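Fe-regulated protein B (Neisseria meningitidis, PDB 4AIP) is a TonB-dependent transporter of the meningococcal outer membrane that takes up iron, probably from an iron-carrying ligand bound at the cell surface. Local coordinates at residues B[114-119]-B[162-167]; B[376-381]-B[446-451]; B[520-525]-B[573-578]; B[707-712]-B[733-738]. All coordinates share one frame; numbering follows the deposited sequence.

In the fold
Following the chain from the N terminus, contact 1 (114-119 with 162-167) comes first and closes a loop within the plug. The chain then enters the barrel, where contact 2 (376-381 with 446-451) pairs two consecutive wall strands across a long excursion that includes helix 420-431. Contact 3 (520-525 with 573-578) joins the loop after strand 495-506 to the start of strand 575-597. Contact 4 (707-712 with 733-738) closes a strand-free loop between the last two barrel strands. The four loops follow in series, none nesting or crossing. Contact 1 lies near the centre of the chain, while contacts 3 and 4, their centres about 48 Å apart, fall on opposite sides of it.

Contact 1: residues B[114-119]-B[162-167]; sequences QNSVDI and ATNGAI
Asp118 O is approached by two groups of the adjoining strand. The amide of Ile167 donates a hydrogen bond to it, Ile167 N to Asp118 O 2.8 Å, in the carbonyl plane but bent to 133° at the hydrogen. Ala166 adds a CA-H...O contact, its CA 3.1 Å from Asp118 O. Gly165 O is met more loosely, by Val117 CA at 3.2 Å and by a weak bond from Asp118 N at 3.3 Å. Beyond Gly165 direct pairing gives way to a water, which accepts from Gly165 N and donates to Ser116 O, 2.7 Å from each. Here Ser116 CB presses on Asn164 CB at 3.4 Å, and Val117 CG1 slants over the same residue. At the other end Ile119 and Ile167 lie side by side, CG1 of Ile119 4.1 Å from CB of Ile167. Both first torsions, near -71°, set CG1 beside the backbone N, so the two chains point the same way. Thr163 OG1 is buried here and finds no polar partner in the model. In the plug's mixed four-stranded sheet, strand 165-171 runs parallel to strand 118-121 on one flank and antiparallel to strand 144-151 on the other. Val117 and Ile167 rest on Leu107 of strand 107-109, while Arg506 of the barrel wall forms a salt bridge with the Asp118 carboxylate.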
loop_
_atom_site.group_PDB
_atom_site.type_symbol
_atom_site.label_atom_id
_atom_site.label_comp_id
_atom_site.label_asym_id
_atom_site.label_seq_id
_atom_site.Cartn_x
_atom_site.Cartn_y
_atom_site.Cartn_z
ATOM N N GLN B 114 0.590 -31.603 8.666
ATOM C CA GLN B 114 1.816 -30.821 8.368
ATOM C C GLN B 114 2.897 -30.861 9.484
ATOM O O GLN B 114 3.967 -30.274 9.369
ATOM C CB GLN B 114 1.479 -29.372 7.985
ATOM C CG GLN B 114 0.529 -29.210 6.805
ATOM C CD GLN B 114 0.223 -27.758 6.560
ATOM O OE1 GLN B 114 1.058 -27.042 5.998
ATOM N NE2 GLN B 114 -0.954 -27.291 7.009
ATOM N N ASN B 115 2.616 -31.583 10.550
ATOM C CA ASN B 115 3.639 -31.983 11.484
ATOM C C ASN B 115 4.637 -32.949 10.794
ATOM O O ASN B 115 5.796 -33.015 11.176
ATOM C CB ASN B 115 2.956 -32.625 12.693
ATOM C CG ASN B 115 3.949 -33.182 13.719
ATOM O OD1 ASN B 115 4.505 -32.452 14.559
ATOM N ND2 ASN B 115 4.126 -34.475 13.684
ATOM N N SER B 116 4.197 -33.661 9.766
ATOM C CA SER B 116 5.028 -34.701 9.175
ATOM C C SER B 116 5.124 -34.471 7.700
ATOM O O SER B 116 6.002 -35.092 7.069
ATOM C CB SER B 116 4.513 -36.153 9.332
ATOM O OG SER B 116 3.327 -36.311 10.094
ATOM N N VAL B 117 4.241 -33.653 7.110
ATOM C CA VAL B 117 4.314 -33.398 5.635
ATOM C C VAL B 117 4.673 -31.942 5.353
ATOM O O VAL B 117 4.163 -31.028 6.005
ATOM C CB VAL B 117 2.975 -33.769 4.875
ATOM C CG1 VAL B 117 2.372 -35.087 5.447
ATOM C CG2 VAL B 117 1.946 -32.660 5.052
ATOM N N ASP B 118 5.560 -31.723 4.383
ATOM C CA ASP B 118 6.147 -30.378 4.207
ATOM C C ASP B 118 5.707 -29.923 2.850
ATOM O O ASP B 118 5.366 -30.794 2.020
ATOM C CB ASP B 118 7.682 -30.497 4.216
ATOM C CG ASP B 118 8.237 -30.805 5.573
ATOM O OD1 ASP B 118 7.791 -30.193 6.585
ATOM O OD2 ASP B 118 9.169 -31.630 5.625
ATOM N N ILE B 119 5.714 -28.614 2.630
ATOM C CA ILE B 119 5.597 -27.996 1.340
ATOM C C ILE B 119 6.974 -27.400 1.074
ATOM O O ILE B 119 7.444 -26.536 1.835
ATOM C CB ILE B 119 4.582 -26.831 1.354
ATOM C CG1 ILE B 119 3.146 -27.419 1.502
ATOM C CG2 ILE B 119 4.653 -25.980 0.012
ATOM C CD1 ILE B 119 2.384 -26.816 2.600
ATOM N N ALA B 162 12.025 -36.512 5.595
ATOM C CA ALA B 162 11.080 -37.148 4.719
ATOM C C ALA B 162 10.387 -38.408 5.229
ATOM O O ALA B 162 10.426 -39.448 4.546
ATOM C CB ALA B 162 11.714 -37.429 3.344
ATOM N N THR B 163 9.686 -38.305 6.351
ATOM C CA THR B 163 9.071 -39.461 6.940
ATOM C C THR B 163 7.725 -39.709 6.308
ATOM O O THR B 163 7.372 -40.862 5.960
ATOM C CB THR B 163 8.888 -39.358 8.478
ATOM O OG1 THR B 163 8.078 -38.244 8.780
ATOM C CG2 THR B 163 10.224 -39.275 9.242
ATOM N N ASN B 164 6.958 -38.645 6.127
ATOM C CA ASN B 164 5.608 -38.840 5.643
ATOM C C ASN B 164 5.310 -38.211 4.256
ATOM O O ASN B 164 4.190 -38.382 3.752
ATOM C CB ASN B 164 4.610 -38.368 6.703
ATOM C CG ASN B 164 4.201 -39.481 7.627
ATOM O OD1 ASN B 164 4.107 -39.331 8.874
ATOM N ND2 ASN B 164 3.927 -40.652 7.016
ATOM N N GLY B 165 6.294 -37.502 3.654
ATOM C CA GLY B 165 6.121 -37.015 2.276
ATOM C C GLY B 165 5.938 -35.504 2.199
ATOM O O GLY B 165 6.012 -34.788 3.239
ATOM N N ALA B 166 5.707 -34.996 0.984
ATOM C CA ALA B 166 5.778 -33.562 0.750
ATOM C C ALA B 166 5.020 -33.096 -0.478
ATOM O O ALA B 166 4.952 -33.807 -1.498
ATOM C CB ALA B 166 7.198 -33.172 0.636
ATOM N N ILE B 167 4.412 -31.913 -0.379
ATOM C CA ILE B 167 4.058 -31.188 -1.612
ATOM C C ILE B 167 5.320 -30.413 -2.032
ATOM O O ILE B 167 5.964 -29.766 -1.180
ATOM C CB ILE B 167 2.838 -30.251 -1.460
ATOM C CG1 ILE B 167 1.577 -31.067 -1.339
ATOM C CG2 ILE B 167 2.648 -29.401 -2.711
ATOM C CD1 ILE B 167 1.295 -31.467 -0.009
HETATM O O HOH W 1 7.885 -36.148 5.391
#

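Contact 2: residues B[376-381]-B[446-451]; sequences TLLKYG and IEAIHD. Unlike the reference sequence in segment 446-451: Ile446 (reference Val).
Leu377 and Ile449 exchange two backbone hydrogen bonds, Leu377 N to Ile449 O and Ile449 N to Leu377 O, both 2.9 Å. Lys379 and Glu447 repeat the pattern at 2.8 Å in each direction, from Lys379 N to Glu447 O and from Glu447 N to Lys379 O, in the hydrogen-bonded pairs of an antiparallel sheet, the two strands 167° apart in direction. On the Lys379 face the lysine and Glu447 travel side by side, with Lys379 CD 3.6 Å from Glu447 OE1 and 3.9 Å from Ile449 CD1. The lysine chain bends at its last two torsions (90° and 62°), and NZ forms its salt bridge with Asp369 of strand 355-371. On the other face Tyr380 CB and Leu378 CD1 both touch Ile446 CG2, and Thr376 CG2 lies obliquely by the His450 ring, 3.2 Å from ND1, a buried nitrogen without a partner in the model. Further out, the Tyr380 ring meets Phe368 with nearly parallel planes. Glu447 OE2 accepts a hydrogen bond from Ser157 N of the plug. The Lys379-Glu447 face is thus turned to the barrel interior, and its opposite charges, sharing aliphatic contact but each held elsewhere, probably bind wall to wall and wall to plug.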
loop_
_atom_site.group_PDB
_atom_site.type_symbol
_atom_site.label_atom_id
_atom_site.label_comp_id
_atom_site.label_asym_id
_atom_site.label_seq_id
_atom_site.Cartn_x
_atom_site.Cartn_y
_atom_site.Cartn_z
ATOM N N THR B 376 24.593 -47.361 -14.115
ATOM C CA THR B 376 24.514 -47.078 -12.695
ATOM C C THR B 376 24.855 -45.626 -12.330
ATOM O O THR B 376 25.896 -45.094 -12.720
ATOM C CB THR B 376 25.209 -48.165 -11.790
ATOM O OG1 THR B 376 26.036 -47.530 -10.809
ATOM C CG2 THR B 376 26.055 -49.162 -12.576
ATOM N N LEU B 377 23.937 -44.984 -11.623
ATOM C CA LEU B 377 24.127 -43.630 -11.237
ATOM C C LEU B 377 24.359 -43.632 -9.764
ATOM O O LEU B 377 23.738 -44.386 -9.026
ATOM C CB LEU B 377 22.898 -42.772 -11.598
ATOM C CG LEU B 377 22.964 -41.233 -11.377
ATOM C CD1 LEU B 377 23.811 -40.523 -12.435
ATOM C CD2 LEU B 377 21.553 -40.669 -11.391
ATOM N N LEU B 378 25.256 -42.763 -9.322
ATOM C CA LEU B 378 25.499 -42.599 -7.891
ATOM C C LEU B 378 25.123 -41.201 -7.554
ATOM O O LEU B 378 25.638 -40.278 -8.150
ATOM C CB LEU B 378 26.969 -42.863 -7.563
ATOM C CG LEU B 378 27.293 -42.854 -6.073
ATOM C CD1 LEU B 378 26.796 -44.115 -5.372
ATOM C CD2 LEU B 378 28.825 -42.644 -5.802
ATOM N N LYS B 379 24.199 -41.035 -6.641
ATOM C CA LYS B 379 23.823 -39.698 -6.173
ATOM C C LYS B 379 24.417 -39.622 -4.794
ATOM O O LYS B 379 24.450 -40.636 -4.099
ATOM C CB LYS B 379 22.322 -39.544 -6.004
ATOM C CG LYS B 379 21.515 -39.800 -7.221
ATOM C CD LYS B 379 20.008 -39.649 -6.952
ATOM C CE LYS B 379 19.536 -38.231 -7.205
ATOM N NZ LYS B 379 19.753 -37.903 -8.644
ATOM N N TYR B 380 24.874 -38.432 -4.393
ATOM C CA TYR B 380 25.364 -38.244 -3.053
ATOM C C TYR B 380 25.292 -36.756 -2.818
ATOM O O TYR B 380 25.319 -35.991 -3.771
ATOM C CB TYR B 380 26.813 -38.793 -2.875
ATOM C CG TYR B 380 27.810 -38.274 -3.872
ATOM C CD1 TYR B 380 28.528 -37.105 -3.633
ATOM C CD2 TYR B 380 28.053 -38.966 -5.067
ATOM C CE1 TYR B 380 29.473 -36.604 -4.589
ATOM C CE2 TYR B 380 29.022 -38.508 -6.016
ATOM C CZ TYR B 380 29.712 -37.325 -5.772
ATOM O OH TYR B 380 30.615 -36.877 -6.715
ATOM N N GLY B 381 25.215 -36.347 -1.553
ATOM C CA GLY B 381 25.159 -34.969 -1.257
ATOM C C GLY B 381 24.964 -34.719 0.205
ATOM O O GLY B 381 25.120 -35.630 1.069
ATOM N N ILE B 446 23.918 -41.030 0.307
ATOM C CA ILE B 446 24.353 -41.649 -0.926
ATOM C C ILE B 446 23.283 -42.609 -1.411
ATOM O O ILE B 446 22.656 -43.318 -0.643
ATOM C CB ILE B 446 25.472 -42.647 -0.717
ATOM C CG1 ILE B 446 25.781 -42.842 0.751
ATOM C CG2 ILE B 446 26.647 -42.395 -1.614
ATOM C CD1 ILE B 446 26.080 -44.245 1.023
ATOM N N GLU B 447 23.176 -42.712 -2.704
ATOM C CA GLU B 447 22.201 -43.533 -3.315
ATOM C C GLU B 447 22.753 -44.122 -4.584
ATOM O O GLU B 447 23.272 -43.394 -5.444
ATOM C CB GLU B 447 21.030 -42.679 -3.718
ATOM C CG GLU B 447 19.821 -43.052 -3.007
ATOM C CD GLU B 447 18.607 -42.453 -3.635
ATOM O OE1 GLU B 447 18.564 -42.188 -4.883
ATOM O OE2 GLU B 447 17.687 -42.241 -2.835
ATOM N N ALA B 448 22.605 -45.426 -4.732
ATOM C CA ALA B 448 22.996 -46.023 -5.988
ATOM C C ALA B 448 21.762 -46.474 -6.733
ATOM O O ALA B 448 20.876 -47.098 -6.139
ATOM C CB ALA B 448 23.930 -47.173 -5.762
ATOM N N ILE B 449 21.711 -46.154 -8.027
ATOM C CA ILE B 449 20.595 -46.528 -8.873
ATOM C C ILE B 449 21.130 -47.372 -9.999
ATOM O O ILE B 449 21.883 -46.912 -10.842
ATOM C CB ILE B 449 19.876 -45.332 -9.445
ATOM C CG1 ILE B 449 19.292 -44.517 -8.289
ATOM C CG2 ILE B 449 18.716 -45.765 -10.348
ATOM C CD1 ILE B 449 19.144 -43.087 -8.630
ATOM N N HIS B 450 20.719 -48.630 -9.986
ATOM C CA HIS B 450 21.290 -49.568 -10.879
ATOM C C HIS B 450 20.197 -50.189 -11.706
ATOM O O HIS B 450 19.218 -50.695 -11.148
ATOM C CB HIS B 450 22.027 -50.642 -10.092
ATOM C CG HIS B 450 22.768 -51.603 -10.964
ATOM N ND1 HIS B 450 23.595 -51.176 -11.990
ATOM C CD2 HIS B 450 22.811 -52.964 -10.979
ATOM C CE1 HIS B 450 24.114 -52.244 -12.602
ATOM N NE2 HIS B 450 23.646 -53.338 -12.017
ATOM N N ASP B 451 20.408 -50.150 -13.021
ATOM C CA ASP B 451 19.602 -50.761 -14.063
ATOM C C ASP B 451 20.127 -52.081 -14.610
ATOM O O ASP B 451 21.151 -52.101 -15.334
ATOM C CB ASP B 451 19.672 -49.870 -15.260
ATOM C CG ASP B 451 18.601 -48.855 -15.284
ATOM O OD1 ASP B 451 17.901 -48.576 -14.271
ATOM O OD2 ASP B 451 18.445 -48.314 -16.372
#

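Contact 3: residues B[520-525]-B[573-578]; sequences RGIISI and VAVREA
Ile522 lies alongside Val575, its CG2 3.6 Å from Val575 CG1, the two branched side chains pointing the same way. On the reverse face Ile523 crosses Arg576 at a slant and sets its terminal CD1 at the guanidinium edge, 3.4 Å from NH1. The arginine chain is extended from CG to NE, so the guanidinium reaches the tip of Ile523, and Val573 CG2 of the same segment meets another part of that edge. Four backbone bonds hold the strands together: Ile522 N to Ala574 O at 2.7 Å, Arg576 N to Ile522 O at 3.2 Å, Ser524 N to Arg576 O at 2.7 Å and Ala578 N to Ser524 O at 2.8 Å. The last of these donors stands above the carbonyl plane, 37° out of it. The strands cross at -35°. Gly521, at phi 118°, lets the chain pass close to Ala574, whose O is 3.3 Å from Gly521 CA. The polar ends are held from outside the pair: Ser524 OG by Asp472, Glu577 by Gln567 of strand 567-568 and by a salt bridge to Arg569. Helix 420-431 touches Ala574. Parallel pairing like this departs from the antiparallel up-and-down order of the barrel wall; it is an added strand from a long loop, probably extracellular, docked on the start of strand 575-597 in a TonB-dependent receptor barrel.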
loop_
_atom_site.group_PDB
_atom_site.type_symbol
_atom_site.label_atom_id
_atom_site.label_comp_id
_atom_site.label_asym_id
_atom_site.label_seq_id
_atom_site.Cartn_x
_atom_site.Cartn_y
_atom_site.Cartn_z
ATOM N N ARG B 520 3.773 -18.556 29.583
ATOM C CA ARG B 520 2.997 -19.652 30.162
ATOM C C ARG B 520 3.860 -20.723 30.747
ATOM O O ARG B 520 3.364 -21.808 31.103
ATOM C CB ARG B 520 2.083 -20.268 29.125
ATOM C CG ARG B 520 0.930 -19.359 28.855
ATOM C CD ARG B 520 -0.063 -20.121 28.093
ATOM N NE ARG B 520 -0.985 -19.140 27.497
ATOM C CZ ARG B 520 -2.235 -19.464 27.113
ATOM N NH1 ARG B 520 -2.677 -20.744 27.277
ATOM N NH2 ARG B 520 -3.040 -18.556 26.532
ATOM N N GLY B 521 5.151 -20.423 30.841
ATOM C CA GLY B 521 6.063 -21.351 31.403
ATOM C C GLY B 521 7.082 -21.774 30.403
ATOM O O GLY B 521 7.037 -21.384 29.224
ATOM N N ILE B 522 7.998 -22.591 30.893
ATOM C CA ILE B 522 9.196 -22.909 30.217
ATOM C C ILE B 522 9.004 -24.162 29.413
ATOM O O ILE B 522 8.339 -25.091 29.855
ATOM C CB ILE B 522 10.302 -23.120 31.246
ATOM C CG1 ILE B 522 10.810 -21.766 31.756
ATOM C CG2 ILE B 522 11.519 -23.830 30.636
ATOM C CD1 ILE B 522 11.820 -21.175 30.793
ATOM N N ILE B 523 9.578 -24.197 28.215
ATOM C CA ILE B 523 9.384 -25.337 27.352
ATOM C C ILE B 523 10.737 -25.841 26.952
ATOM O O ILE B 523 11.483 -25.145 26.274
ATOM C CB ILE B 523 8.496 -25.004 26.096
ATOM C CG1 ILE B 523 7.061 -24.664 26.521
ATOM C CG2 ILE B 523 8.564 -26.172 25.068
ATOM C CD1 ILE B 523 6.215 -25.890 26.936
ATOM N N SER B 524 11.051 -27.049 27.385
ATOM C CA SER B 524 12.379 -27.583 27.217
ATOM C C SER B 524 12.335 -28.921 26.475
ATOM O O SER B 524 11.339 -29.240 25.807
ATOM C CB SER B 524 13.064 -27.687 28.583
ATOM O OG SER B 524 14.359 -28.233 28.468
ATOM N N ILE B 525 13.417 -29.682 26.581
ATOM C CA ILE B 525 13.557 -30.965 25.906
ATOM C C ILE B 525 14.247 -31.961 26.857
ATOM O O ILE B 525 15.229 -31.629 27.504
ATOM C CB ILE B 525 14.298 -30.788 24.527
ATOM C CG1 ILE B 525 14.316 -32.094 23.726
ATOM C CG2 ILE B 525 15.692 -30.148 24.682
ATOM C CD1 ILE B 525 14.816 -31.933 22.312
ATOM N N VAL B 573 3.709 -27.908 36.278
ATOM C CA VAL B 573 3.383 -27.662 34.846
ATOM C C VAL B 573 4.028 -26.317 34.362
ATOM O O VAL B 573 3.794 -25.857 33.251
ATOM C CB VAL B 573 1.799 -27.822 34.569
ATOM C CG1 VAL B 573 0.991 -26.530 34.873
ATOM C CG2 VAL B 573 1.468 -28.403 33.166
ATOM N N ALA B 574 4.855 -25.713 35.211
ATOM C CA ALA B 574 5.610 -24.520 34.879
ATOM C C ALA B 574 6.733 -24.862 33.892
ATOM O O ALA B 574 6.971 -24.133 32.903
ATOM C CB ALA B 574 6.205 -23.933 36.156
ATOM N N VAL B 575 7.428 -25.971 34.171
ATOM C CA VAL B 575 8.504 -26.449 33.317
ATOM C C VAL B 575 8.121 -27.805 32.704
ATOM O O VAL B 575 7.746 -28.753 33.432
ATOM C CB VAL B 575 9.844 -26.568 34.083
ATOM C CG1 VAL B 575 11.001 -26.297 33.156
ATOM C CG2 VAL B 575 9.888 -25.594 35.198
ATOM N N ARG B 576 8.168 -27.884 31.375
ATOM C CA ARG B 576 7.923 -29.141 30.699
ATOM C C ARG B 576 8.915 -29.368 29.582
ATOM O O ARG B 576 9.581 -28.460 29.147
ATOM C CB ARG B 576 6.533 -29.237 30.136
ATOM C CG ARG B 576 5.481 -28.536 30.839
ATOM C CD ARG B 576 4.261 -28.740 30.024
ATOM N NE ARG B 576 3.181 -27.885 30.488
ATOM C CZ ARG B 576 2.788 -26.754 29.907
ATOM N NH1 ARG B 576 3.368 -26.293 28.787
ATOM N NH2 ARG B 576 1.787 -26.086 30.468
ATOM N N GLU B 577 9.024 -30.609 29.133
ATOM C CA GLU B 577 10.047 -30.995 28.176
ATOM C C GLU B 577 9.417 -31.813 27.097
ATOM O O GLU B 577 8.587 -32.680 27.393
ATOM C CB GLU B 577 11.107 -31.880 28.819
ATOM C CG GLU B 577 11.451 -31.566 30.245
ATOM C CD GLU B 577 12.328 -32.656 30.896
ATOM O OE1 GLU B 577 11.961 -33.852 30.830
ATOM O OE2 GLU B 577 13.372 -32.311 31.498
ATOM N N ALA B 578 9.832 -31.561 25.856
ATOM C CA ALA B 578 9.575 -32.490 24.773
ATOM C C ALA B 578 10.158 -33.837 25.117
ATOM O O ALA B 578 11.280 -33.930 25.619
ATOM C CB ALA B 578 10.156 -32.007 23.464
#

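Contact 4: residues B[707-712]-B[733-738]; sequences SVNNVF and DVRLGV
Ser707 opens the contact with a matched pair of backbone bonds to Arg735: Ser707 N to Arg735 O and Arg735 N to Ser707 O, both 2.8 Å. Its OG sits against the aliphatic part of the arginine, 3.2 Å from Arg735 CG, and makes a weak hydrogen bond to Asn709 OD1 of its own strand at 3.3 Å. Val708 turns to the other face and lies beside Val734, their CG2 atoms 4.0 Å apart; Val734 places CG2 anti to its backbone N, directed at this neighbour. The two strands are the last of the barrel, and strand 733-741 also pairs antiparallel with the first, 185-194, so this is where the cylinder closes. Residues 733-738 belong to the predicted TonB C-terminal box. Asn709 then donates to the next carbonyl, Asn709 N to Asp733 O at 2.9 Å and almost perfectly straight (179°), whereas the return bond from Asp733 N to Asn709 O is weak at 3.1 Å. The Asn709 amide crosses the arginine obliquely, planes 87° apart, its ND2 touching Arg735 CD at 3.5 Å, on the edge side of the guanidinium. Asp733 OD2 stands over one face of that guanidinium, 3.4 Å from Arg735 NE, a salt bridge of charge alone, since no N-H points at it. Arg735 NH2 bonds instead to Thr83 of the plug, and Asp733 OD1 accepts from Asn196 N. Past Asn709 the chain leaves the strand at Asn710, whose side chain hydrogen-bonds Lys714 N and Val730 O, both in the loop that leads back to Asp733.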
loop_
_atom_site.group_PDB
_atom_site.type_symbol
_atom_site.label_atom_id
_atom_site.label_comp_id
_atom_site.label_asym_id
_atom_site.label_seq_id
_atom_site.Cartn_x
_atom_site.Cartn_y
_atom_site.Cartn_z
ATOM N N SER B 707 -15.855 -21.080 -14.487
ATOM C CA SER B 707 -16.108 -22.228 -13.661
ATOM C C SER B 707 -17.271 -21.920 -12.751
ATOM O O SER B 707 -17.501 -20.740 -12.353
ATOM C CB SER B 707 -14.909 -22.564 -12.806
ATOM O OG SER B 707 -15.018 -21.868 -11.562
ATOM N N VAL B 708 -18.012 -22.982 -12.451
ATOM C CA VAL B 708 -18.947 -22.930 -11.366
ATOM C C VAL B 708 -18.679 -24.142 -10.449
ATOM O O VAL B 708 -18.923 -25.326 -10.845
ATOM C CB VAL B 708 -20.372 -23.009 -11.818
ATOM C CG1 VAL B 708 -21.254 -22.672 -10.620
ATOM C CG2 VAL B 708 -20.638 -22.104 -13.059
ATOM N N ASN B 709 -18.212 -23.798 -9.240
ATOM C CA ASN B 709 -17.644 -24.715 -8.290
ATOM C C ASN B 709 -18.649 -24.834 -7.216
ATOM O O ASN B 709 -19.296 -23.846 -6.829
ATOM C CB ASN B 709 -16.351 -24.143 -7.673
ATOM C CG ASN B 709 -15.168 -24.085 -8.668
ATOM O OD1 ASN B 709 -15.162 -24.671 -9.751
ATOM N ND2 ASN B 709 -14.161 -23.360 -8.273
ATOM N N ASN B 710 -18.744 -26.062 -6.719
ATOM C CA ASN B 710 -19.758 -26.497 -5.811
ATOM C C ASN B 710 -21.129 -26.194 -6.428
ATOM O O ASN B 710 -21.988 -25.578 -5.804
ATOM C CB ASN B 710 -19.554 -25.940 -4.395
ATOM C CG ASN B 710 -20.461 -26.618 -3.375
ATOM O OD1 ASN B 710 -21.289 -27.500 -3.727
ATOM N ND2 ASN B 710 -20.325 -26.224 -2.109
ATOM N N VAL B 711 -21.349 -26.681 -7.647
ATOM C CA VAL B 711 -22.645 -26.486 -8.312
ATOM C C VAL B 711 -23.890 -26.542 -7.411
ATOM O O VAL B 711 -24.752 -25.688 -7.567
ATOM C CB VAL B 711 -22.897 -27.456 -9.469
ATOM C CG1 VAL B 711 -24.058 -26.906 -10.333
ATOM C CG2 VAL B 711 -21.673 -27.615 -10.294
ATOM N N PHE B 712 -23.969 -27.530 -6.505
ATOM C CA PHE B 712 -25.179 -27.764 -5.745
ATOM C C PHE B 712 -25.200 -27.002 -4.464
ATOM O O PHE B 712 -26.100 -27.161 -3.664
ATOM C CB PHE B 712 -25.447 -29.264 -5.552
ATOM C CG PHE B 712 -25.498 -29.983 -6.828
ATOM C CD1 PHE B 712 -26.564 -29.756 -7.726
ATOM C CD2 PHE B 712 -24.452 -30.838 -7.182
ATOM C CE1 PHE B 712 -26.600 -30.423 -8.970
ATOM C CE2 PHE B 712 -24.450 -31.518 -8.419
ATOM C CZ PHE B 712 -25.509 -31.324 -9.324
ATOM N N ASP B 733 -19.879 -20.914 -6.090
ATOM C CA ASP B 733 -18.842 -19.909 -6.414
ATOM C C ASP B 733 -18.701 -19.956 -7.911
ATOM O O ASP B 733 -18.397 -21.026 -8.488
ATOM C CB ASP B 733 -17.486 -20.300 -5.780
ATOM C CG ASP B 733 -16.369 -19.182 -5.914
ATOM O OD1 ASP B 733 -16.728 -17.975 -6.061
ATOM O OD2 ASP B 733 -15.119 -19.497 -5.810
ATOM N N VAL B 734 -18.944 -18.827 -8.564
ATOM C CA VAL B 734 -18.825 -18.807 -9.992
ATOM C C VAL B 734 -17.689 -17.885 -10.318
ATOM O O VAL B 734 -17.588 -16.788 -9.760
ATOM C CB VAL B 734 -20.162 -18.422 -10.664
ATOM C CG1 VAL B 734 -20.671 -17.206 -10.027
ATOM C CG2 VAL B 734 -20.040 -18.200 -12.192
ATOM N N ARG B 735 -16.788 -18.357 -11.175
ATOM C CA ARG B 735 -15.506 -17.676 -11.353
ATOM C C ARG B 735 -15.189 -17.520 -12.801
ATOM O O ARG B 735 -15.343 -18.438 -13.610
ATOM C CB ARG B 735 -14.337 -18.402 -10.657
ATOM C CG ARG B 735 -14.710 -19.392 -9.559
ATOM C CD ARG B 735 -13.471 -19.980 -8.813
ATOM N NE ARG B 735 -12.746 -18.916 -8.115
ATOM C CZ ARG B 735 -11.771 -19.098 -7.247
ATOM N NH1 ARG B 735 -11.396 -20.322 -6.911
ATOM N NH2 ARG B 735 -11.200 -18.052 -6.697
ATOM N N LEU B 736 -14.727 -16.332 -13.124
ATOM C CA LEU B 736 -14.267 -16.043 -14.444
ATOM C C LEU B 736 -12.864 -15.506 -14.236
ATOM O O LEU B 736 -12.696 -14.600 -13.454
ATOM C CB LEU B 736 -15.198 -15.010 -15.074
ATOM C CG LEU B 736 -14.911 -14.713 -16.549
ATOM C CD1 LEU B 736 -15.546 -15.687 -17.529
ATOM C CD2 LEU B 736 -15.502 -13.413 -16.767
ATOM N N GLY B 737 -11.882 -16.116 -14.895
ATOM C CA GLY B 737 -10.472 -15.729 -14.875
ATOM C C GLY B 737 -10.015 -15.451 -16.303
ATOM O O GLY B 737 -10.547 -16.052 -17.247
ATOM N N VAL B 738 -9.060 -14.522 -16.472
ATOM C CA VAL B 738 -8.480 -14.273 -17.811
ATOM C C VAL B 738 -6.983 -14.120 -17.626
ATOM O O VAL B 738 -6.592 -13.369 -16.735
ATOM C CB VAL B 738 -9.082 -12.955 -18.519
ATOM C CG1 VAL B 738 -8.542 -12.784 -19.922
ATOM C CG2 VAL B 738 -10.630 -12.972 -18.594
#